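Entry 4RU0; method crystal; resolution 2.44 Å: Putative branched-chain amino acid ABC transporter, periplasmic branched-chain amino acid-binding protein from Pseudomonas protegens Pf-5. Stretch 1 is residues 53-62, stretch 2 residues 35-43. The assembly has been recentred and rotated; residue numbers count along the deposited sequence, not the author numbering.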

# COMPACT_ATOMS: atom_id res chain seq x y z
N VAL A 53 1.41 -12.97 -0.62
CA VAL A 53 1.40 -11.83 -1.53
C VAL A 53 1.76 -12.23 -2.96
O VAL A 53 1.07 -11.85 -3.91
CB VAL A 53 2.37 -10.73 -1.07
CG1 VAL A 53 2.26 -9.52 -1.98
CG2 VAL A 53 2.10 -10.33 0.37
N TRP A 54 2.84 -12.99 -3.11
CA TRP A 54 3.30 -13.38 -4.45
C TRP A 54 2.25 -14.25 -5.14
O TRP A 54 2.00 -14.09 -6.33
CB TRP A 54 4.64 -14.13 -4.38
CG TRP A 54 5.61 -13.66 -3.33
CD1 TRP A 54 6.41 -14.45 -2.55
CD2 TRP A 54 5.88 -12.31 -2.93
NE1 TRP A 54 7.16 -13.68 -1.70
CE2 TRP A 54 6.85 -12.36 -1.91
CE3 TRP A 54 5.40 -11.06 -3.33
CZ2 TRP A 54 7.34 -11.21 -1.29
CZ3 TRP A 54 5.88 -9.92 -2.71
CH2 TRP A 54 6.85 -10.01 -1.70
N ALA A 55 1.64 -15.14 -4.37
CA ALA A 55 0.61 -16.03 -4.90
C ALA A 55 -0.58 -15.24 -5.44
O ALA A 55 -1.23 -15.66 -6.40
CB ALA A 55 0.16 -17.01 -3.83
N GLY A 56 -0.85 -14.10 -4.82
CA GLY A 56 -1.90 -13.20 -5.29
C GLY A 56 -1.55 -12.59 -6.63
O GLY A 56 -2.39 -12.54 -7.53
N MSE A 57 -0.33 -12.09 -6.74
CA MSE A 57 0.12 -11.53 -7.98
C MSE A 57 0.17 -12.57 -9.06
O MSE A 57 -0.30 -12.33 -10.18
CB MSE A 57 1.52 -11.01 -7.71
CG MSE A 57 1.52 -9.58 -7.20
SE MSE A 57 3.32 -9.10 -6.64
CE MSE A 57 3.41 -7.48 -7.73
N ILE A 58 0.70 -13.74 -8.75
CA ILE A 58 0.81 -14.76 -9.76
C ILE A 58 -0.55 -15.23 -10.27
O ILE A 58 -0.77 -15.29 -11.46
CB ILE A 58 1.64 -15.95 -9.26
CG1 ILE A 58 3.10 -15.53 -9.05
CG2 ILE A 58 1.60 -17.09 -10.25
CD1 ILE A 58 3.87 -16.41 -8.10
N ASP A 59 -1.49 -15.50 -9.36
CA ASP A 59 -2.77 -16.04 -9.77
C ASP A 59 -3.49 -15.04 -10.64
O ASP A 59 -4.11 -15.41 -11.62
CB ASP A 59 -3.61 -16.49 -8.59
CG ASP A 59 -3.03 -17.69 -7.89
OD1 ASP A 59 -3.42 -17.99 -6.75
OD2 ASP A 59 -2.16 -18.34 -8.49
N TYR A 60 -3.43 -13.77 -10.28
CA TYR A 60 -4.07 -12.76 -11.10
C TYR A 60 -3.43 -12.67 -12.49
O TYR A 60 -4.12 -12.42 -13.48
CB TYR A 60 -4.16 -11.41 -10.43
CG TYR A 60 -4.95 -10.43 -11.24
CD1 TYR A 60 -6.31 -10.60 -11.43
CD2 TYR A 60 -4.35 -9.37 -11.85
CE1 TYR A 60 -7.04 -9.71 -12.19
CE2 TYR A 60 -5.07 -8.48 -12.62
CZ TYR A 60 -6.42 -8.66 -12.78
OH TYR A 60 -7.13 -7.79 -13.54
N LEU A 61 -2.11 -12.82 -12.55
CA LEU A 61 -1.40 -12.80 -13.83
C LEU A 61 -1.77 -14.03 -14.65
O LEU A 61 -1.96 -13.96 -15.86
CB LEU A 61 0.12 -12.72 -13.63
CG LEU A 61 0.71 -11.43 -13.05
CD1 LEU A 61 2.21 -11.58 -12.85
CD2 LEU A 61 0.40 -10.24 -13.93
N ASN A 62 -1.85 -15.17 -13.96
CA ASN A 62 -2.26 -16.42 -14.59
C ASN A 62 -3.65 -16.28 -15.19
O ASN A 62 -3.89 -16.66 -16.34
CB ASN A 62 -2.23 -17.56 -13.56
CG ASN A 62 -1.56 -18.80 -14.10
OD1 ASN A 62 -1.65 -19.11 -15.29
ND2 ASN A 62 -0.89 -19.53 -13.22
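Stretch 2 35-43: FFPLATYRV

The packing of a helix against a neighbouring strand that runs the opposite way is among the commonest arrangements in alpha/beta proteins, and this pair of segments from a putative periplasmic branched-chain amino acid-binding protein illustrates it well. Residues 53-62 lie wholly within a longer helix, with phi/psi values close to -64/-42 throughout and i to i+4 backbone hydrogen bonds such as Ile58 N to Trp54 O (2.8 Å) and Asn62 N to Ile58 O (2.7 Å). Residues 35-40 form the last part of a strand, and Tyr41 to Val43 continue beyond it without regular structure. The two axes approach to 10.0 Å and their N-to-C directions differ by 166°, so the strand runs nearly antiparallel to the helix. The register follows from this: Thr40 lies by the beginning of the helical segment, its CA 6.8 Å from the CA of Trp54, whereas the CA of Phe36 lies 8.9 Å from that of Leu61 near the other end. The backbones are therefore closer at the Trp54 end.

The side chains obey the periodicity of each element. Along the strand, alternate residues Phe36, Leu38 and Thr40 direct their CA-to-CB bonds toward the helix, while that of Ala39 points away. The helix answers with Trp54, Met57 and Leu61, spaced so as to return to the same face, and with Ile58, whose CA-to-CB bond leaves sideways but whose end bends nearer to the strand.

Trp54 is the centre of the contact, with 147 Å² covered by the other stretch out of 529 Å² buried on both sides together. Its indole is held from several directions. Thr40 lies over one face, its CB 3.4 Å from the centroid of the five-membered ring and only 6° off the normal, a close CH-pi contact; the Thr40 CG2 to Trp54 CD2 distance is 3.5 Å. At the ring edge, Trp54 NE1 donates a hydrogen bond to Tyr41 O at 2.8 Å, nearly linear at 170°. This is the single hydrogen bond between the stretches, and it uses a backbone carbonyl just past the strand to satisfy the indole's one polar group. The six-membered ring meanwhile presents its edge to the face of Tyr41, with planes at 84° and Trp54 CZ2 3.4 Å from Tyr41 CE2. Arg42 also reaches the edge of the indole: its guanidinium has Trp54 CD1 over one face and Ile58 CD1 at its edge, the latter 4.1 Å from Arg42 NH2.

Farther along, the contact becomes purely apolar. Leu38 meets both Ile58 (CG1 to Leu38 CD1, 3.9 Å) and selenomethionine Met57 (SE to Leu38 CD2, 4.3 Å). Leu61 sits over a face of the Phe36 ring, its CD1 3.7 Å from Phe36 CD2, whereas the CE of Met57 reaches the edge of that ring, 4.4 Å from Phe36 CE2. The general lesson is that one large aromatic can anchor such a pairing while a row of smaller apolar contacts, here including the Phe36 ring, extends it along the helix.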

# COMPACT_ATOMS: atom_id res chain seq x y z
N PHE A 35 6.89 -8.64 -20.26
CA PHE A 35 7.57 -9.14 -19.07
C PHE A 35 7.07 -8.47 -17.79
O PHE A 35 6.92 -7.26 -17.71
CB PHE A 35 9.08 -8.94 -19.18
CG PHE A 35 9.85 -9.49 -18.01
CD1 PHE A 35 9.53 -10.74 -17.48
CD2 PHE A 35 10.89 -8.77 -17.45
CE1 PHE A 35 10.23 -11.25 -16.41
CE2 PHE A 35 11.60 -9.28 -16.38
CZ PHE A 35 11.27 -10.52 -15.85
N PHE A 36 6.81 -9.30 -16.78
CA PHE A 36 6.34 -8.84 -15.49
C PHE A 36 7.30 -9.30 -14.41
O PHE A 36 7.15 -10.40 -13.88
CB PHE A 36 4.93 -9.37 -15.22
CG PHE A 36 4.12 -8.51 -14.29
CD1 PHE A 36 3.12 -7.69 -14.79
CD2 PHE A 36 4.36 -8.53 -12.92
CE1 PHE A 36 2.37 -6.90 -13.94
CE2 PHE A 36 3.61 -7.74 -12.07
CZ PHE A 36 2.61 -6.93 -12.57
N PRO A 37 8.30 -8.47 -14.09
CA PRO A 37 9.31 -8.84 -13.09
C PRO A 37 8.69 -9.02 -11.71
O PRO A 37 7.84 -8.22 -11.30
CB PRO A 37 10.29 -7.67 -13.12
CG PRO A 37 9.49 -6.52 -13.63
CD PRO A 37 8.51 -7.10 -14.60
N LEU A 38 9.10 -10.07 -11.00
CA LEU A 38 8.59 -10.33 -9.66
C LEU A 38 9.73 -10.41 -8.64
O LEU A 38 10.47 -11.39 -8.60
CB LEU A 38 7.77 -11.63 -9.64
CG LEU A 38 6.47 -11.58 -10.45
CD1 LEU A 38 5.70 -12.88 -10.31
CD2 LEU A 38 5.61 -10.40 -10.01
N ALA A 39 9.86 -9.36 -7.84
CA ALA A 39 10.86 -9.32 -6.78
C ALA A 39 10.25 -9.85 -5.49
O ALA A 39 9.46 -9.16 -4.84
CB ALA A 39 11.39 -7.90 -6.59
N THR A 40 10.61 -11.07 -5.12
CA THR A 40 9.94 -11.77 -4.04
C THR A 40 10.90 -12.31 -3.00
O THR A 40 12.09 -12.52 -3.28
CB THR A 40 9.09 -12.95 -4.57
OG1 THR A 40 9.96 -13.93 -5.16
CG2 THR A 40 8.08 -12.48 -5.60
N TYR A 41 10.40 -12.54 -1.79
CA TYR A 41 11.16 -13.25 -0.77
C TYR A 41 10.43 -14.51 -0.34
O TYR A 41 9.24 -14.48 -0.00
CB TYR A 41 11.45 -12.35 0.44
CG TYR A 41 10.31 -11.45 0.88
CD1 TYR A 41 9.34 -11.89 1.77
CD2 TYR A 41 10.24 -10.13 0.44
CE1 TYR A 41 8.31 -11.06 2.19
CE2 TYR A 41 9.21 -9.30 0.85
CZ TYR A 41 8.25 -9.77 1.72
OH TYR A 41 7.23 -8.93 2.12
N ARG A 42 11.14 -15.64 -0.37
CA ARG A 42 10.59 -16.91 0.07
C ARG A 42 11.50 -17.55 1.12
O ARG A 42 11.32 -18.70 1.50
CB ARG A 42 10.40 -17.86 -1.11
CG ARG A 42 9.33 -17.39 -2.08
CD ARG A 42 9.24 -18.30 -3.29
NE ARG A 42 8.16 -17.88 -4.17
CZ ARG A 42 6.88 -18.21 -3.99
NH1 ARG A 42 6.53 -18.96 -2.96
NH2 ARG A 42 5.96 -17.79 -4.85
N VAL A 43 12.48 -16.78 1.57
CA VAL A 43 13.40 -17.22 2.60
C VAL A 43 13.39 -16.21 3.74
O VAL A 43 13.27 -15.01 3.50
CB VAL A 43 14.84 -17.38 2.05
CG1 VAL A 43 15.77 -17.93 3.11
CG2 VAL A 43 14.83 -18.27 0.82